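Local coordinates for protein putative HAD-hydrolase YfnB (Bacillus subtilis, PDB 3ED5) that is a putative HAD-superfamily hydrolase, probably acting as a 5'-nucleotidase like its YjjG-family relatives, at residues Lys5-Thr17 with Ile171-Asp184. Residues are numbered along the deposited sequence; the frame is centred on the assembly and turned at random. Where two conformers were deposited one is given.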
loop_
_atom_site.group_PDB
_atom_site.type_symbol
_atom_site.label_atom_id
_atom_site.label_comp_id
_atom_site.label_asym_id
_atom_site.label_seq_id
_atom_site.Cartn_x
_atom_site.Cartn_y
_atom_site.Cartn_z
ATOM N N LYS A 5 -2.560 -27.058 6.469
ATOM C CA LYS A 5 -3.192 -25.726 6.419
ATOM C C LYS A 5 -3.569 -25.269 4.984
ATOM O O LYS A 5 -2.729 -25.283 4.072
ATOM C CB LYS A 5 -2.234 -24.716 7.100
ATOM C CG LYS A 5 -2.332 -23.243 6.688
ATOM C CD LYS A 5 -2.987 -22.349 7.758
ATOM C CE LYS A 5 -1.981 -21.813 8.799
ATOM N NZ LYS A 5 -2.354 -20.470 9.457
ATOM N N ARG A 6 -4.840 -24.920 4.776
ATOM C CA ARG A 6 -5.316 -24.298 3.540
ATOM C C ARG A 6 -5.888 -22.913 3.870
ATOM O O ARG A 6 -6.940 -22.835 4.571
ATOM C CB ARG A 6 -6.408 -25.174 2.913
ATOM C CG ARG A 6 -5.926 -26.167 1.852
ATOM C CD ARG A 6 -5.905 -25.463 0.502
ATOM N NE ARG A 6 -5.600 -26.330 -0.635
ATOM C CZ ARG A 6 -4.432 -26.930 -0.828
ATOM N NH1 ARG A 6 -3.464 -26.812 0.072
ATOM N NH2 ARG A 6 -4.251 -27.690 -1.898
ATOM N N TYR A 7 -5.265 -21.840 3.376
ATOM C CA TYR A 7 -5.845 -20.523 3.596
ATOM C C TYR A 7 -7.117 -20.411 2.804
ATOM O O TYR A 7 -7.247 -21.021 1.736
ATOM C CB TYR A 7 -4.901 -19.390 3.145
ATOM C CG TYR A 7 -3.635 -19.357 3.937
ATOM C CD1 TYR A 7 -3.603 -18.785 5.215
ATOM C CD2 TYR A 7 -2.461 -19.937 3.416
ATOM C CE1 TYR A 7 -2.419 -18.795 5.973
ATOM C CE2 TYR A 7 -1.262 -19.939 4.152
ATOM C CZ TYR A 7 -1.250 -19.359 5.410
ATOM O OH TYR A 7 -0.071 -19.332 6.116
ATOM N N ARG A 8 -8.044 -19.611 3.310
ATOM C CA ARG A 8 -9.288 -19.352 2.590
ATOM C C ARG A 8 -9.429 -17.895 2.177
ATOM O O ARG A 8 -10.097 -17.603 1.184
ATOM C CB ARG A 8 -10.477 -19.746 3.453
ATOM C CG ARG A 8 -10.574 -21.260 3.620
ATOM C CD ARG A 8 -11.950 -21.685 4.103
ATOM N NE ARG A 8 -12.198 -21.274 5.487
ATOM C CZ ARG A 8 -11.892 -22.014 6.549
ATOM N NH1 ARG A 8 -11.303 -23.199 6.391
ATOM N NH2 ARG A 8 -12.180 -21.570 7.766
ATOM N N THR A 9 -8.792 -17.006 2.941
ATOM C CA THR A 9 -9.029 -15.577 2.851
ATOM C C THR A 9 -7.673 -14.909 2.683
ATOM O O THR A 9 -6.799 -15.098 3.539
ATOM C CB THR A 9 -9.663 -15.091 4.154
ATOM O OG1 THR A 9 -10.848 -15.866 4.413
ATOM C CG2 THR A 9 -10.030 -13.587 4.075
ATOM N N LEU A 10 -7.515 -14.117 1.614
ATOM C CA LEU A 10 -6.247 -13.393 1.365
ATOM C C LEU A 10 -6.510 -11.894 1.446
ATOM O O LEU A 10 -7.434 -11.391 0.784
ATOM C CB LEU A 10 -5.632 -13.747 -0.014
ATOM C CG LEU A 10 -5.556 -15.272 -0.254
ATOM C CD1 LEU A 10 -5.042 -15.560 -1.671
ATOM C CD2 LEU A 10 -4.682 -15.970 0.804
ATOM N N LEU A 11 -5.729 -11.199 2.273
ATOM C CA LEU A 11 -5.828 -9.759 2.393
ATOM C C LEU A 11 -4.604 -9.143 1.703
ATOM O O LEU A 11 -3.467 -9.418 2.087
ATOM C CB LEU A 11 -5.839 -9.332 3.867
ATOM C CG LEU A 11 -6.783 -10.111 4.825
ATOM C CD1 LEU A 11 -6.673 -9.513 6.234
ATOM C CD2 LEU A 11 -8.244 -10.074 4.366
ATOM N N PHE A 12 -4.861 -8.335 0.687
ATOM C CA PHE A 12 -3.756 -7.756 -0.075
ATOM C C PHE A 12 -3.671 -6.265 0.195
ATOM O O PHE A 12 -4.646 -5.534 0.083
ATOM C CB PHE A 12 -3.997 -7.931 -1.589
ATOM C CG PHE A 12 -3.590 -9.262 -2.130
ATOM C CD1 PHE A 12 -2.300 -9.496 -2.600
ATOM C CD2 PHE A 12 -4.529 -10.302 -2.197
ATOM C CE1 PHE A 12 -1.931 -10.780 -3.091
ATOM C CE2 PHE A 12 -4.179 -11.568 -2.714
ATOM C CZ PHE A 12 -2.893 -11.806 -3.153
ATOM N N ASP A 13 -2.460 -5.823 0.502
ATOM C CA ASP A 13 -2.097 -4.419 0.392
ATOM C C ASP A 13 -2.113 -4.030 -1.103
ATOM O O ASP A 13 -2.031 -4.891 -1.981
ATOM C CB ASP A 13 -0.704 -4.235 1.012
ATOM C CG ASP A 13 -0.154 -2.832 0.814
ATOM O OD1 ASP A 13 -0.693 -1.863 1.406
ATOM O OD2 ASP A 13 0.829 -2.733 0.074
ATOM N N VAL A 14 -2.201 -2.724 -1.402
ATOM C CA VAL A 14 -2.259 -2.257 -2.801
ATOM C C VAL A 14 -0.865 -1.827 -3.275
ATOM O O VAL A 14 -0.273 -2.408 -4.206
ATOM C CB VAL A 14 -3.259 -1.061 -2.966
ATOM C CG1 VAL A 14 -3.279 -0.546 -4.425
ATOM C CG2 VAL A 14 -4.713 -1.522 -2.623
ATOM N N ASP A 15 -0.369 -0.778 -2.641
ATOM C CA ASP A 15 0.789 -0.065 -3.218
ATOM C C ASP A 15 2.099 -0.817 -3.041
ATOM O O ASP A 15 2.504 -1.146 -1.923
ATOM C CB ASP A 15 0.870 1.360 -2.652
ATOM C CG ASP A 15 -0.279 2.206 -3.134
ATOM O OD1 ASP A 15 -0.704 1.985 -4.284
ATOM O OD2 ASP A 15 -0.743 3.079 -2.381
ATOM N N ASP A 16 2.733 -1.058 -4.175
ATOM C CA ASP A 16 3.974 -1.830 -4.289
ATOM C C ASP A 16 3.780 -3.259 -3.813
ATOM O O ASP A 16 4.748 -3.941 -3.506
ATOM C CB ASP A 16 5.136 -1.136 -3.571
ATOM C CG ASP A 16 5.474 0.182 -4.226
ATOM O OD1 ASP A 16 5.431 0.240 -5.480
ATOM O OD2 ASP A 16 5.784 1.117 -3.474
ATOM N N THR A 17 2.521 -3.719 -3.825
ATOM C CA THR A 17 2.201 -5.132 -3.572
ATOM C C THR A 17 1.580 -5.684 -4.851
ATOM O O THR A 17 2.138 -6.606 -5.440
ATOM C CB THR A 17 1.267 -5.281 -2.351
ATOM O OG1 THR A 17 1.932 -4.752 -1.192
ATOM C CG2 THR A 17 0.941 -6.782 -2.080
ATOM N N ILE A 171 -15.837 -9.606 7.450
ATOM C CA ILE A 171 -15.574 -10.759 6.564
ATOM C C ILE A 171 -16.428 -11.909 7.092
ATOM O O ILE A 171 -16.227 -12.311 8.223
ATOM C CB ILE A 171 -14.091 -11.170 6.570
ATOM C CG1 ILE A 171 -13.195 -10.025 6.000
ATOM C CG2 ILE A 171 -13.865 -12.452 5.759
ATOM C CD1 ILE A 171 -11.675 -10.320 6.160
ATOM N N PRO A 172 -17.390 -12.398 6.287
ATOM C CA PRO A 172 -18.326 -13.450 6.736
ATOM C C PRO A 172 -17.545 -14.715 7.100
ATOM O O PRO A 172 -16.656 -15.115 6.337
ATOM C CB PRO A 172 -19.189 -13.687 5.492
ATOM C CG PRO A 172 -18.978 -12.466 4.619
ATOM C CD PRO A 172 -17.573 -12.096 4.852
ATOM N N GLN A 173 -17.844 -15.298 8.273
ATOM C CA GLN A 173 -17.173 -16.524 8.733
ATOM C C GLN A 173 -15.649 -16.358 8.835
ATOM O O GLN A 173 -14.880 -17.287 8.538
ATOM C CB GLN A 173 -17.518 -17.707 7.812
ATOM C CG GLN A 173 -19.005 -18.055 7.759
ATOM C CD GLN A 173 -19.450 -18.870 8.949
ATOM O OE1 GLN A 173 -19.758 -18.324 10.007
ATOM N NE2 GLN A 173 -19.493 -20.185 8.783
ATOM N N PHE A 174 -15.209 -15.173 9.249
ATOM C CA PHE A 174 -13.774 -14.885 9.364
ATOM C C PHE A 174 -13.071 -15.871 10.299
ATOM O O PHE A 174 -13.522 -16.066 11.430
ATOM C CB PHE A 174 -13.535 -13.466 9.908
ATOM C CG PHE A 174 -12.082 -13.194 10.209
ATOM C CD1 PHE A 174 -11.613 -13.219 11.520
ATOM C CD2 PHE A 174 -11.180 -13.004 9.177
ATOM C CE1 PHE A 174 -10.259 -13.021 11.791
ATOM C CE2 PHE A 174 -9.837 -12.827 9.445
ATOM C CZ PHE A 174 -9.385 -12.828 10.764
ATOM N N SER A 175 -11.976 -16.464 9.826
ATOM C CA SER A 175 -11.077 -17.258 10.662
ATOM C C SER A 175 -9.640 -16.771 10.471
ATOM O O SER A 175 -9.105 -16.886 9.374
ATOM C CB SER A 175 -11.187 -18.744 10.269
ATOM O OG SER A 175 -10.092 -19.507 10.765
ATOM N N ALA A 176 -9.018 -16.272 11.539
ATOM C CA ALA A 176 -7.611 -15.829 11.476
ATOM C C ALA A 176 -6.679 -16.938 10.988
ATOM O O ALA A 176 -5.819 -16.692 10.146
ATOM C CB ALA A 176 -7.138 -15.305 12.826
ATOM N N GLU A 177 -6.896 -18.166 11.478
ATOM C CA GLU A 177 -6.031 -19.298 11.147
ATOM C C GLU A 177 -5.980 -19.588 9.638
ATOM O O GLU A 177 -5.007 -20.161 9.145
ATOM C CB GLU A 177 -6.538 -20.535 11.890
ATOM C CG GLU A 177 -5.702 -21.745 11.690
ATOM C CD GLU A 177 -6.316 -22.960 12.339
ATOM O OE1 GLU A 177 -7.190 -22.797 13.215
ATOM O OE2 GLU A 177 -5.920 -24.083 11.963
ATOM N N HIS A 178 -7.024 -19.195 8.915
ATOM C CA HIS A 178 -7.133 -19.458 7.475
ATOM C C HIS A 178 -7.022 -18.199 6.647
ATOM O O HIS A 178 -7.513 -18.150 5.510
ATOM C CB HIS A 178 -8.458 -20.148 7.188
ATOM C CG HIS A 178 -8.595 -21.441 7.918
ATOM N ND1 HIS A 178 -8.085 -22.625 7.429
ATOM C CD2 HIS A 178 -9.135 -21.727 9.128
ATOM C CE1 HIS A 178 -8.333 -23.597 8.295
ATOM N NE2 HIS A 178 -8.958 -23.075 9.337
ATOM N N THR A 179 -6.395 -17.186 7.235
ATOM C CA THR A 179 -6.217 -15.912 6.577
ATOM C C THR A 179 -4.736 -15.550 6.441
ATOM O O THR A 179 -3.955 -15.728 7.382
ATOM C CB THR A 179 -6.940 -14.801 7.370
ATOM O OG1 THR A 179 -8.321 -15.125 7.489
ATOM C CG2 THR A 179 -6.783 -13.401 6.688
ATOM N N LEU A 180 -4.367 -14.999 5.282
ATOM C CA LEU A 180 -3.004 -14.544 5.033
ATOM C C LEU A 180 -3.061 -13.078 4.629
ATOM O O LEU A 180 -3.884 -12.706 3.761
ATOM C CB LEU A 180 -2.390 -15.367 3.878
ATOM C CG LEU A 180 -0.931 -14.969 3.504
ATOM C CD1 LEU A 180 0.068 -15.304 4.631
ATOM C CD2 LEU A 180 -0.527 -15.723 2.219
ATOM N N ILE A 181 -2.169 -12.248 5.184
ATOM C CA ILE A 181 -2.023 -10.898 4.651
ATOM C C ILE A 181 -0.720 -10.819 3.828
ATOM O O ILE A 181 0.324 -11.305 4.267
ATOM C CB ILE A 181 -2.066 -9.791 5.736
ATOM C CG1 ILE A 181 -1.880 -8.395 5.081
ATOM C CG2 ILE A 181 -1.022 -10.041 6.856
ATOM C CD1 ILE A 181 -2.168 -7.191 6.080
ATOM N N ILE A 182 -0.816 -10.212 2.648
ATOM C CA ILE A 182 0.321 -10.080 1.725
ATOM C C ILE A 182 0.566 -8.595 1.484
ATOM O O ILE A 182 -0.338 -7.868 1.062
ATOM C CB ILE A 182 -0.028 -10.728 0.359
ATOM C CG1 ILE A 182 -0.450 -12.201 0.517
ATOM C CG2 ILE A 182 1.194 -10.620 -0.619
ATOM C CD1 ILE A 182 -1.972 -12.416 0.592
ATOM N N GLY A 183 1.772 -8.139 1.762
ATOM C CA GLY A 183 2.089 -6.715 1.538
ATOM C C GLY A 183 3.568 -6.449 1.601
ATOM O O GLY A 183 4.373 -7.309 2.033
ATOM N N ASP A 184 3.937 -5.235 1.172
ATOM C CA ASP A 184 5.356 -4.877 1.074
ATOM C C ASP A 184 5.876 -4.102 2.280
ATOM O O ASP A 184 7.100 -3.937 2.428
ATOM C CB ASP A 184 5.558 -3.995 -0.161
ATOM C CG ASP A 184 4.964 -2.636 0.026
ATOM O OD1 ASP A 184 3.775 -2.545 0.394
ATOM O OD2 ASP A 184 5.679 -1.647 -0.194
HETATM O O HOH W 1 -11.321 -16.025 7.168
#
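Leu11 and Leu180 sit at the middle of two neighbouring parallel strands, 9-12 and 179-183, central in the Rossmann-like sheet of the HAD fold. Leu11 N donates to Leu180 O at 2.8 Å, Leu11 O takes Ile182 N, and the ladder runs on to Asp13 N, which donates to Ile182 O. On one sheet face Ile182 CD1 lies over the centre of the Phe12 ring, 4.0 Å from its centroid; on the other, Leu11 packs its CG against Thr179 CG2 and its CD2 against Ile171 CD1.

At the N-terminal end His178 O accepts both Arg8 N and Thr9 N. The Arg8 guanidinium lies on the imidazole, centres 3.8 Å apart and planes 27° apart, while His178 ND1 donates to Arg6 O, close to the imidazole plane and 3.1 Å away, along a nearly straight N-H (169°). An alanine in place of His178 would probably leave Arg6 O without this donor and the guanidinium free to swing. Lys5 NZ reaches Glu177 O and also pairs with Asp199.

The C-terminal end carries Asp13, the probable nucleophile by similarity. In one of its two conformers, OD1 forms a salt bridge with Lys158, and chi1 174° sets CG anti to the backbone N, bringing OD2 3.0 Å from Asp184 OD1. No hydrogen bond joins these oxygens; their clustering is consistent with the magnesium site of HAD phosphatases. In that conformer Thr17 OG1 donates to the anti lone pair of Asp13 OD2 at 2.6 Å.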